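Local coordinates for protein iron transport multicopper oxidase FET3 (Saccharomyces cerevisiae, PDB 1ZPU) that oxidises ferrous iron to ferric iron with dioxygen using four bound coppers, supplying the permease FTR1 for high-affinity iron uptake, and also oxidises cuprous copper, at residues 3-9 / 33-38; 137-143 / 193-199; 229-235 / 436-440. All coordinates share one frame; numbering follows the deposited sequence.

How the interactions relate
The three contacts move from the outer part of the first cupredoxin domain toward the copper sites. Interaction 1 joins the two sheets of that domain; the W33 side chain is still about 9 Å from the side chain of H105, a type 3 copper ligand. Interaction 2 lies in the second domain, centres 20 Å away, and its F198 side chain comes within about 5 Å of that of H468, a type 1 copper ligand. Interaction 3 ties the second domain to the third and touches interaction 2 directly: N194 O lies 2.6 Å from A233 N, probably hydrogen-bonded. D437 there is hydrogen-bonded to H62, another type 3 ligand, while F198 sets interaction 2 beside the type 1 site.

Interaction 1: 3-9 / 33-38; sequences HTFNWTT and WPDITV. With NAG (2-acetamido-2-deoxy-beta-D-glucopyranose), chain B; NAG (2-acetamido-2-deoxy-beta-D-glucopyranose), chain G.
The strand carrying H3, F5 and W7 runs antiparallel (166°) to the one carrying I36 and V38, with axes 9.8 Å apart, a spacing at which side chains rather than backbone bonds make the contact. The two belong to opposing sheets of the first cupredoxin-like β-sandwich. W7 is the centre of the packing. Its CG stands anti to the carbonyl carbon (chi1 -62°), which carries the indole across to 33-38. There P34 CG lies above the ring plane but out toward the rim, 3.3 Å from W7 CZ2, with F5 CB toward the rim on the other side. W33 presents its edge to the face of W7 in an offset edge-to-face pair, planes at 87° and six-membered ring centroids 5.7 Å apart. Around the rim of W33, T9 CG2 comes in near the ring plane, 3.9 Å from W33 CH2. I36 serves two aromatics: its CD1 is 3.6 Å from W7 CH2, and its CG1 meets F5 CZ. Further along, V38 CG1 sits over the imidazole of H3 as a CH-pi contact, 3.8 Å from the ring centroid, and H3 NE2 is hydrogen-bonded to D42. Sugars mark the outer sides: N6 ND2 is covalently linked to C1 of one NAG, while D35 turns away from 3-9 toward another. Strand 43-49 pairs with 3-9 on its own sheet, strand 117-123 runs parallel beside 36-39 in the second sheet, and C27 of strand 22-27 touches W7, W33 and P34.

Interaction 2: 137-143 / 193-199; sequences LSLSEWY and VNVGGFV
E141 reaches from strand 137-142 into the loop that follows V193 and N194, and its carboxylate collects three backbone N-H groups there. This is the second cupredoxin domain, where the two segments start as a parallel β pair and then part. E141 OE1 accepts from V199 N at 2.7 Å, nearly straight (168° at the hydrogen) and almost in line with the C-O bond; F198 N reaches the same oxygen from 40° above the carboxylate plane. The other oxygen, E141 OE2, takes G197 N at 2.8 Å on its syn side. With CG between the backbone N and the carbonyl carbon (chi1 76°) and a bend at chi2, the side chain folds over onto G196-V199, and the three bonds fix the rotation of the carboxylate. E113 OE2 also comes close to E141 OE2, two acids side by side. Y143 brings its hydroxyl to the F198 ring, with Y143 OH 3.3 Å from F198 CD2; that hydroxyl is held by P165 and W467, and the W467 ring also meets F198 edge-to-face. Behind this shell the parallel ladder sets the start of the loop: V193 N hydrogen-bonds to L137 O, L139 N to V193 O, and V195 N to L139 O. S140 OG packs 3.5 Å from G196 CA and is hydrogen-bonded to E141 O and to K117. N194 then bends the chain in an Asx turn, its OD1 accepting from G196 N at 2.8 Å.

Interaction 3: 229-235 / 436-440; sequences YITVAQR and RDTLY
Y229 meets Y440 at an interface between the second and third cupredoxin domains, where an edge strand and the type II β turn T231-Q234 of one domain lie against an edge strand of the other. The edge of the Y229 ring points to the face of Y440, an offset edge-to-face pair with planes at 75° and centroids 5.3 Å apart; the Y229 hydroxyl is hydrogen-bonded to D257 and S200. T231 follows, its CG2 lying 3.4 Å from Y440 CD2, while its OG1 hydrogen-bonds to V232 O within the turn. A233 adds a methyl, CB 4.0 Å from T438 CG2. At Q234 the side-chain amide is stacked on the guanidinium of R436, the planes only 5° apart; R436 also makes salt bridges to D299 and D216, which probably balance its charge. R235 curls back through bends at chi2 (82°) and chi3, which bring its guanidinium end-on to the D437 carboxylate, nearly coplanar with it: NH2 of R235 reaches D437 OD1 at 2.7 Å and NH1 of R235 reaches D437 OD2 at 2.9 Å, both on syn lone pairs. A233 O, in the same turn, also takes R235 NH1. In place of R235, an alanine here would probably leave the D437 carboxylate without its charge partner and A233 O without the arginine donor, with only H62 and T438 among the partners described left to hold D437 OD2. D437 is second shell to copper: its OD2 is hydrogen-bonded to NE2 of the type 3 ligand H62, and its backbone O to ND1 of the type 2 ligand H395. The same D437 OD2 also accepts from T438 OG1 at 2.5 Å, met nearly in line with its C-O bond.

Interaction 1: 3-9 / 33-38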
loop_
_atom_site.group_PDB
_atom_site.type_symbol
_atom_site.label_atom_id
_atom_site.label_comp_id
_atom_site.label_asym_id
_atom_site.label_seq_id
_atom_site.Cartn_x
_atom_site.Cartn_y
_atom_site.Cartn_z
ATOM N N HIS A 3 4.000 -19.397 -13.913
ATOM C CA HIS A 3 3.470 -19.911 -12.663
ATOM C C HIS A 3 1.971 -19.700 -12.637
ATOM O O HIS A 3 1.497 -18.562 -12.675
ATOM C CB HIS A 3 4.082 -19.187 -11.462
ATOM C CG HIS A 3 5.576 -19.120 -11.485
ATOM N ND1 HIS A 3 6.370 -20.017 -10.806
ATOM C CD2 HIS A 3 6.422 -18.259 -12.104
ATOM C CE1 HIS A 3 7.641 -19.706 -10.996
ATOM N NE2 HIS A 3 7.699 -18.646 -11.784
ATOM N N THR A 4 1.228 -20.797 -12.563
ATOM C CA THR A 4 -0.223 -20.741 -12.542
ATOM C C THR A 4 -0.748 -21.162 -11.183
ATOM O O THR A 4 -0.376 -22.209 -10.667
ATOM C CB THR A 4 -0.812 -21.612 -13.644
ATOM O OG1 THR A 4 -0.328 -21.124 -14.892
ATOM C CG2 THR A 4 -2.343 -21.562 -13.639
ATOM N N PHE A 5 -1.605 -20.324 -10.609
ATOM C CA PHE A 5 -2.220 -20.583 -9.314
ATOM C C PHE A 5 -3.731 -20.659 -9.430
ATOM O O PHE A 5 -4.345 -19.904 -10.177
ATOM C CB PHE A 5 -1.878 -19.469 -8.320
ATOM C CG PHE A 5 -0.423 -19.372 -8.001
ATOM C CD1 PHE A 5 0.415 -18.549 -8.752
ATOM C CD2 PHE A 5 0.125 -20.102 -6.953
ATOM C CE1 PHE A 5 1.787 -18.470 -8.462
ATOM C CE2 PHE A 5 1.487 -20.020 -6.655
ATOM C CZ PHE A 5 2.317 -19.206 -7.411
ATOM N N ASN A 6 -4.332 -21.570 -8.682
ATOM C CA ASN A 6 -5.766 -21.569 -8.544
ATOM C C ASN A 6 -6.182 -21.336 -7.097
ATOM O O ASN A 6 -6.111 -22.238 -6.263
ATOM C CB ASN A 6 -6.396 -22.831 -9.100
ATOM C CG ASN A 6 -7.885 -22.865 -8.859
ATOM O OD1 ASN A 6 -8.561 -21.823 -8.882
ATOM N ND2 ASN A 6 -8.399 -24.044 -8.558
ATOM N N TRP A 7 -6.619 -20.111 -6.809
ATOM C CA TRP A 7 -6.981 -19.715 -5.451
ATOM C C TRP A 7 -8.431 -19.328 -5.293
ATOM O O TRP A 7 -8.966 -18.543 -6.075
ATOM C CB TRP A 7 -6.162 -18.529 -4.997
ATOM C CG TRP A 7 -4.717 -18.752 -4.931
ATOM C CD1 TRP A 7 -4.071 -19.937 -4.844
ATOM C CD2 TRP A 7 -3.719 -17.740 -4.898
ATOM N NE1 TRP A 7 -2.721 -19.729 -4.785
ATOM C CE2 TRP A 7 -2.480 -18.383 -4.821
ATOM C CE3 TRP A 7 -3.755 -16.340 -4.936
ATOM C CZ2 TRP A 7 -1.272 -17.677 -4.779
ATOM C CZ3 TRP A 7 -2.553 -15.633 -4.898
ATOM C CH2 TRP A 7 -1.332 -16.306 -4.812
ATOM N N THR A 8 -9.044 -19.862 -4.242
ATOM C CA THR A 8 -10.438 -19.582 -3.910
ATOM C C THR A 8 -10.554 -18.990 -2.507
ATOM O O THR A 8 -10.076 -19.578 -1.523
ATOM C CB THR A 8 -11.299 -20.854 -3.994
ATOM O OG1 THR A 8 -11.200 -21.398 -5.312
ATOM C CG2 THR A 8 -12.736 -20.536 -3.664
ATOM N N THR A 9 -11.187 -17.821 -2.432
ATOM C CA THR A 9 -11.441 -17.149 -1.166
ATOM C C THR A 9 -12.468 -17.905 -0.350
ATOM O O THR A 9 -13.365 -18.562 -0.898
ATOM C CB THR A 9 -11.987 -15.724 -1.349
ATOM O OG1 THR A 9 -13.174 -15.772 -2.141
ATOM C CG2 THR A 9 -10.970 -14.817 -2.014
ATOM N N TRP A 33 -2.360 -16.970 3.620
ATOM C CA TRP A 33 -2.223 -17.014 2.161
ATOM C C TRP A 33 -0.778 -17.289 1.735
ATOM O O TRP A 33 0.152 -16.989 2.482
ATOM C CB TRP A 33 -2.745 -15.714 1.555
ATOM C CG TRP A 33 -4.238 -15.675 1.492
ATOM C CD1 TRP A 33 -5.112 -15.697 2.550
ATOM C CD2 TRP A 33 -5.041 -15.621 0.313
ATOM N NE1 TRP A 33 -6.408 -15.671 2.093
ATOM C CE2 TRP A 33 -6.391 -15.620 0.725
ATOM C CE3 TRP A 33 -4.752 -15.584 -1.051
ATOM C CZ2 TRP A 33 -7.454 -15.588 -0.189
ATOM C CZ3 TRP A 33 -5.797 -15.549 -1.951
ATOM C CH2 TRP A 33 -7.139 -15.552 -1.517
ATOM N N PRO A 34 -0.577 -17.883 0.551
ATOM C CA PRO A 34 0.771 -18.270 0.122
ATOM C C PRO A 34 1.654 -17.081 -0.237
ATOM O O PRO A 34 1.148 -15.982 -0.457
ATOM C CB PRO A 34 0.502 -19.075 -1.145
ATOM C CG PRO A 34 -0.777 -18.522 -1.668
ATOM C CD PRO A 34 -1.591 -18.229 -0.462
ATOM N N ASP A 35 2.962 -17.300 -0.310
ATOM C CA ASP A 35 3.853 -16.305 -0.891
ATOM C C ASP A 35 4.304 -16.744 -2.270
ATOM O O ASP A 35 4.580 -17.926 -2.492
ATOM C CB ASP A 35 5.068 -16.061 -0.003
ATOM C CG ASP A 35 4.690 -15.754 1.444
ATOM O OD1 ASP A 35 3.837 -14.847 1.698
ATOM O OD2 ASP A 35 5.264 -16.439 2.332
ATOM N N ILE A 36 4.380 -15.791 -3.196
ATOM C CA ILE A 36 4.863 -16.069 -4.552
ATOM C C ILE A 36 6.324 -15.657 -4.694
ATOM O O ILE A 36 6.711 -14.567 -4.274
ATOM C CB ILE A 36 4.034 -15.323 -5.614
ATOM C CG1 ILE A 36 2.565 -15.732 -5.539
ATOM C CG2 ILE A 36 4.561 -15.631 -6.996
ATOM C CD1 ILE A 36 1.626 -14.745 -6.223
ATOM N N THR A 37 7.126 -16.531 -5.293
ATOM C CA THR A 37 8.501 -16.192 -5.629
ATOM C C THR A 37 8.738 -16.515 -7.101
ATOM O O THR A 37 8.582 -17.662 -7.525
ATOM C CB THR A 37 9.500 -16.917 -4.699
ATOM O OG1 THR A 37 9.180 -16.616 -3.336
ATOM C CG2 THR A 37 10.920 -16.469 -4.961
ATOM N N VAL A 38 9.079 -15.491 -7.880
ATOM C CA VAL A 38 9.345 -15.678 -9.310
ATOM C C VAL A 38 10.680 -15.043 -9.713
ATOM O O VAL A 38 11.305 -14.332 -8.910
ATOM C CB VAL A 38 8.193 -15.136 -10.201
ATOM C CG1 VAL A 38 6.875 -15.768 -9.806
ATOM C CG2 VAL A 38 8.098 -13.623 -10.106
HETATM C C1 NAG B . -9.204 -24.616 -9.605
HETATM C C2 NAG B . -9.760 -24.517 -11.035
HETATM C C3 NAG B . -11.207 -25.043 -11.231
HETATM C C4 NAG B . -11.621 -26.137 -10.237
HETATM C C5 NAG B . -11.038 -25.797 -8.870
HETATM C C6 NAG B . -11.442 -26.760 -7.756
HETATM C C7 NAG B . -9.586 -22.796 -12.790
HETATM C C8 NAG B . -10.449 -21.638 -13.230
HETATM N N2 NAG B . -9.671 -23.138 -11.495
HETATM O O3 NAG B . -11.377 -25.517 -12.557
HETATM O O4 NAG B . -13.024 -26.232 -10.147
HETATM O O5 NAG B . -9.643 -25.825 -9.054
HETATM O O6 NAG B . -11.535 -26.028 -6.551
HETATM O O7 NAG B . -8.843 -23.373 -13.595
HETATM C C1 NAG G . 7.919 -15.619 8.011
HETATM C C2 NAG G . 9.050 -16.609 8.310
HETATM C C3 NAG G . 9.999 -16.718 7.123
HETATM C C4 NAG G . 9.274 -16.954 5.793
HETATM C C5 NAG G . 8.140 -15.959 5.658
HETATM C C6 NAG G . 7.301 -16.392 4.475
HETATM C C7 NAG G . 10.024 -17.037 10.515
HETATM C C8 NAG G . 11.026 -16.619 11.568
HETATM N N2 NAG G . 9.774 -16.209 9.500
HETATM O O3 NAG G . 10.865 -17.794 7.355
HETATM O O4 NAG G . 10.109 -16.691 4.678
HETATM O O5 NAG G . 7.317 -15.998 6.793
HETATM O O6 NAG G . 6.283 -15.459 4.211
HETATM O O7 NAG G . 9.465 -18.126 10.619
#

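Interaction 2: 137-143 / 193-199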
loop_
_atom_site.group_PDB
_atom_site.type_symbol
_atom_site.label_atom_id
_atom_site.label_comp_id
_atom_site.label_asym_id
_atom_site.label_seq_id
_atom_site.Cartn_x
_atom_site.Cartn_y
_atom_site.Cartn_z
ATOM N N LEU A 137 9.792 -11.151 7.186
ATOM C CA LEU A 137 8.895 -11.032 8.303
ATOM C C LEU A 137 7.770 -10.124 7.857
ATOM O O LEU A 137 8.029 -9.024 7.351
ATOM C CB LEU A 137 9.594 -10.419 9.499
ATOM C CG LEU A 137 10.828 -11.084 10.088
ATOM C CD1 LEU A 137 11.294 -10.227 11.233
ATOM C CD2 LEU A 137 10.537 -12.486 10.573
ATOM N N SER A 138 6.529 -10.581 8.022
ATOM C CA SER A 138 5.364 -9.779 7.702
ATOM C C SER A 138 4.796 -9.185 8.976
ATOM O O SER A 138 4.076 -9.869 9.711
ATOM C CB SER A 138 4.287 -10.646 7.048
ATOM O OG SER A 138 4.731 -11.225 5.832
ATOM N N LEU A 139 5.117 -7.924 9.241
ATOM C CA LEU A 139 4.551 -7.208 10.372
ATOM C C LEU A 139 3.139 -6.727 10.026
ATOM O O LEU A 139 2.857 -6.334 8.877
ATOM C CB LEU A 139 5.420 -6.009 10.745
ATOM C CG LEU A 139 6.948 -6.112 10.682
ATOM C CD1 LEU A 139 7.609 -4.753 10.979
ATOM C CD2 LEU A 139 7.434 -7.143 11.647
ATOM N N SER A 140 2.259 -6.750 11.025
ATOM C CA SER A 140 0.888 -6.273 10.856
ATOM C C SER A 140 0.264 -5.967 12.202
ATOM O O SER A 140 0.813 -6.365 13.211
ATOM C CB SER A 140 0.049 -7.323 10.124
ATOM O OG SER A 140 -1.279 -6.873 9.985
ATOM N N GLU A 141 -0.859 -5.250 12.225
ATOM C CA GLU A 141 -1.698 -5.209 13.433
ATOM C C GLU A 141 -2.834 -6.211 13.253
ATOM O O GLU A 141 -3.083 -6.662 12.133
ATOM C CB GLU A 141 -2.242 -3.808 13.726
ATOM C CG GLU A 141 -3.415 -3.364 12.831
ATOM C CD GLU A 141 -2.985 -3.009 11.416
ATOM O OE1 GLU A 141 -2.450 -1.880 11.225
ATOM O OE2 GLU A 141 -3.177 -3.870 10.506
ATOM N N TRP A 142 -3.515 -6.552 14.344
ATOM C CA TRP A 142 -4.606 -7.512 14.282
ATOM C C TRP A 142 -5.861 -7.029 15.053
ATOM O O TRP A 142 -5.762 -6.522 16.184
ATOM C CB TRP A 142 -4.110 -8.867 14.792
ATOM C CG TRP A 142 -5.075 -9.957 14.577
ATOM C CD1 TRP A 142 -5.738 -10.668 15.530
ATOM C CD2 TRP A 142 -5.504 -10.469 13.325
ATOM N NE1 TRP A 142 -6.560 -11.601 14.951
ATOM C CE2 TRP A 142 -6.443 -11.495 13.592
ATOM C CE3 TRP A 142 -5.204 -10.154 11.997
ATOM C CZ2 TRP A 142 -7.069 -12.209 12.588
ATOM C CZ3 TRP A 142 -5.842 -10.878 10.989
ATOM C CH2 TRP A 142 -6.759 -11.890 11.299
ATOM N N TYR A 143 -7.025 -7.173 14.422
ATOM C CA TYR A 143 -8.318 -6.829 15.025
ATOM C C TYR A 143 -9.044 -8.090 15.409
ATOM O O TYR A 143 -8.839 -9.135 14.801
ATOM C CB TYR A 143 -9.193 -6.022 14.052
ATOM C CG TYR A 143 -8.746 -4.588 13.846
ATOM C CD1 TYR A 143 -7.729 -4.281 12.958
ATOM C CD2 TYR A 143 -9.337 -3.544 14.543
ATOM C CE1 TYR A 143 -7.306 -2.979 12.760
ATOM C CE2 TYR A 143 -8.921 -2.225 14.354
ATOM C CZ TYR A 143 -7.901 -1.958 13.457
ATOM O OH TYR A 143 -7.472 -0.671 13.242
ATOM N N VAL A 193 8.369 -6.520 5.846
ATOM C CA VAL A 193 7.226 -5.947 5.140
ATOM C C VAL A 193 6.131 -5.591 6.119
ATOM O O VAL A 193 5.712 -6.442 6.915
ATOM C CB VAL A 193 6.632 -6.940 4.111
ATOM C CG1 VAL A 193 5.530 -6.277 3.311
ATOM C CG2 VAL A 193 7.709 -7.493 3.173
ATOM N N ASN A 194 5.651 -4.353 6.073
ATOM C CA ASN A 194 4.450 -4.041 6.839
ATOM C C ASN A 194 3.151 -4.268 6.037
ATOM O O ASN A 194 2.730 -3.411 5.256
ATOM C CB ASN A 194 4.511 -2.650 7.450
ATOM C CG ASN A 194 3.357 -2.401 8.363
ATOM O OD1 ASN A 194 2.368 -3.157 8.331
ATOM N ND2 ASN A 194 3.448 -1.364 9.185
ATOM N N VAL A 195 2.539 -5.437 6.221
ATOM C CA VAL A 195 1.318 -5.801 5.490
ATOM C C VAL A 195 0.065 -5.423 6.285
ATOM O O VAL A 195 -0.993 -6.017 6.122
ATOM C CB VAL A 195 1.312 -7.298 5.188
ATOM C CG1 VAL A 195 2.409 -7.641 4.155
ATOM C CG2 VAL A 195 1.541 -8.066 6.468
ATOM N N GLY A 196 0.200 -4.442 7.171
ATOM C CA GLY A 196 -0.905 -4.018 8.016
ATOM C C GLY A 196 -1.870 -3.126 7.257
ATOM O O GLY A 196 -1.609 -2.717 6.116
ATOM N N GLY A 197 -3.001 -2.834 7.892
ATOM C CA GLY A 197 -4.031 -2.024 7.267
ATOM C C GLY A 197 -4.075 -0.614 7.831
ATOM O O GLY A 197 -4.729 0.270 7.282
ATOM N N PHE A 198 -3.379 -0.390 8.928
ATOM C CA PHE A 198 -3.529 0.868 9.634
ATOM C C PHE A 198 -2.191 1.390 10.140
ATOM O O PHE A 198 -1.634 2.324 9.602
ATOM C CB PHE A 198 -4.547 0.688 10.786
ATOM C CG PHE A 198 -4.768 1.908 11.643
ATOM C CD1 PHE A 198 -4.484 3.191 11.185
ATOM C CD2 PHE A 198 -5.327 1.768 12.908
ATOM C CE1 PHE A 198 -4.730 4.317 11.993
ATOM C CE2 PHE A 198 -5.567 2.897 13.727
ATOM C CZ PHE A 198 -5.266 4.159 13.262
ATOM N N VAL A 199 -1.669 0.735 11.156
ATOM C CA VAL A 199 -0.693 1.326 12.051
ATOM C C VAL A 199 0.788 1.204 11.598
ATOM O O VAL A 199 1.255 0.135 11.222
ATOM C CB VAL A 199 -0.974 0.704 13.433
ATOM C CG1 VAL A 199 0.288 0.296 14.168
ATOM C CG2 VAL A 199 -1.854 1.614 14.240
#

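Interaction 3: 229-235 / 436-440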
loop_
_atom_site.group_PDB
_atom_site.type_symbol
_atom_site.label_atom_id
_atom_site.label_comp_id
_atom_site.label_asym_id
_atom_site.label_seq_id
_atom_site.Cartn_x
_atom_site.Cartn_y
_atom_site.Cartn_z
ATOM N N TYR A 229 11.367 2.793 10.998
ATOM C CA TYR A 229 9.957 3.160 11.062
ATOM C C TYR A 229 9.311 2.693 9.746
ATOM O O TYR A 229 9.606 3.228 8.687
ATOM C CB TYR A 229 9.802 4.670 11.264
ATOM C CG TYR A 229 8.371 5.168 11.391
ATOM C CD1 TYR A 229 7.700 5.157 12.619
ATOM C CD2 TYR A 229 7.685 5.644 10.276
ATOM C CE1 TYR A 229 6.382 5.599 12.729
ATOM C CE2 TYR A 229 6.375 6.089 10.373
ATOM C CZ TYR A 229 5.730 6.072 11.596
ATOM O OH TYR A 229 4.428 6.530 11.647
ATOM N N ILE A 230 8.459 1.682 9.809
ATOM C CA ILE A 230 7.838 1.108 8.613
ATOM C C ILE A 230 6.337 1.367 8.628
ATOM O O ILE A 230 5.630 0.864 9.526
ATOM C CB ILE A 230 8.036 -0.428 8.548
ATOM C CG1 ILE A 230 9.479 -0.784 8.930
ATOM C CG2 ILE A 230 7.677 -0.959 7.193
ATOM C CD1 ILE A 230 9.802 -2.256 8.812
ATOM N N THR A 231 5.849 2.140 7.651
ATOM C CA THR A 231 4.411 2.384 7.509
ATOM C C THR A 231 3.797 1.176 6.839
ATOM O O THR A 231 4.509 0.317 6.336
ATOM C CB THR A 231 4.074 3.641 6.636
ATOM O OG1 THR A 231 4.132 3.311 5.236
ATOM C CG2 THR A 231 4.989 4.830 6.936
ATOM N N VAL A 232 2.469 1.105 6.798
ATOM C CA VAL A 232 1.834 -0.028 6.120
ATOM C C VAL A 232 2.192 0.048 4.652
ATOM O O VAL A 232 2.363 1.141 4.119
ATOM C CB VAL A 232 0.328 -0.077 6.308
ATOM C CG1 VAL A 232 0.009 -0.217 7.764
ATOM C CG2 VAL A 232 -0.335 1.140 5.734
ATOM N N ALA A 233 2.360 -1.116 4.030
ATOM C CA ALA A 233 2.597 -1.228 2.596
ATOM C C ALA A 233 4.051 -1.058 2.191
ATOM O O ALA A 233 4.426 -1.432 1.096
ATOM C CB ALA A 233 1.708 -0.253 1.816
ATOM N N GLN A 234 4.880 -0.482 3.052
ATOM C CA GLN A 234 6.282 -0.365 2.665
ATOM C C GLN A 234 7.142 -1.561 3.041
ATOM O O GLN A 234 6.776 -2.337 3.922
ATOM C CB GLN A 234 6.930 0.994 3.001
ATOM C CG GLN A 234 6.811 1.571 4.391
ATOM C CD GLN A 234 7.211 3.075 4.426
ATOM O OE1 GLN A 234 7.009 3.822 3.448
ATOM N NE2 GLN A 234 7.790 3.513 5.558
ATOM N N ARG A 235 8.251 -1.731 2.324
ATOM C CA ARG A 235 9.160 -2.843 2.528
ATOM C C ARG A 235 10.550 -2.292 2.764
ATOM O O ARG A 235 11.027 -1.466 1.986
ATOM C CB ARG A 235 9.184 -3.736 1.287
ATOM C CG ARG A 235 7.905 -4.478 1.024
ATOM C CD ARG A 235 6.867 -3.625 0.297
ATOM N NE ARG A 235 7.163 -3.510 -1.126
ATOM C CZ ARG A 235 6.846 -2.470 -1.892
ATOM N NH1 ARG A 235 6.220 -1.422 -1.384
ATOM N NH2 ARG A 235 7.182 -2.471 -3.177
ATOM N N ARG A 436 10.691 5.293 -4.117
ATOM C CA ARG A 436 9.877 4.219 -3.570
ATOM C C ARG A 436 8.429 4.353 -4.034
ATOM O O ARG A 436 8.119 5.259 -4.815
ATOM C CB ARG A 436 9.975 4.179 -2.045
ATOM C CG ARG A 436 9.448 5.403 -1.269
ATOM C CD ARG A 436 9.740 5.259 0.233
ATOM N NE ARG A 436 9.578 3.869 0.642
ATOM C CZ ARG A 436 10.018 3.343 1.775
ATOM N NH1 ARG A 436 10.666 4.084 2.658
ATOM N NH2 ARG A 436 9.801 2.064 2.029
ATOM N N ASP A 437 7.551 3.461 -3.564
ATOM C CA ASP A 437 6.152 3.502 -3.983
ATOM C C ASP A 437 5.203 3.937 -2.873
ATOM O O ASP A 437 4.026 4.185 -3.112
ATOM C CB ASP A 437 5.713 2.183 -4.639
ATOM C CG ASP A 437 5.765 1.001 -3.687
ATOM O OD1 ASP A 437 6.362 -0.022 -4.093
ATOM O OD2 ASP A 437 5.205 1.084 -2.558
ATOM N N THR A 438 5.720 4.048 -1.658
ATOM C CA THR A 438 4.878 4.384 -0.527
ATOM C C THR A 438 5.680 5.272 0.411
ATOM O O THR A 438 6.796 4.939 0.783
ATOM C CB THR A 438 4.364 3.098 0.171
ATOM O OG1 THR A 438 3.793 2.218 -0.819
ATOM C CG2 THR A 438 3.328 3.411 1.245
ATOM N N LEU A 439 5.083 6.405 0.775
ATOM C CA LEU A 439 5.757 7.481 1.480
ATOM C C LEU A 439 4.781 8.145 2.433
ATOM O O LEU A 439 3.655 8.397 2.060
ATOM C CB LEU A 439 6.260 8.518 0.471
ATOM C CG LEU A 439 6.995 9.757 0.983
ATOM C CD1 LEU A 439 8.485 9.470 1.221
ATOM C CD2 LEU A 439 6.803 10.934 0.030
ATOM N N TYR A 440 5.218 8.434 3.655
ATOM C CA TYR A 440 4.376 9.120 4.623
ATOM C C TYR A 440 4.595 10.642 4.649
ATOM O O TYR A 440 5.726 11.112 4.529
ATOM C CB TYR A 440 4.551 8.525 6.036
ATOM C CG TYR A 440 5.908 8.722 6.718
ATOM C CD1 TYR A 440 6.234 9.928 7.330
ATOM C CD2 TYR A 440 6.835 7.693 6.785
ATOM C CE1 TYR A 440 7.462 10.114 7.966
ATOM C CE2 TYR A 440 8.044 7.853 7.422
ATOM C CZ TYR A 440 8.363 9.071 8.011
ATOM O OH TYR A 440 9.574 9.259 8.655
#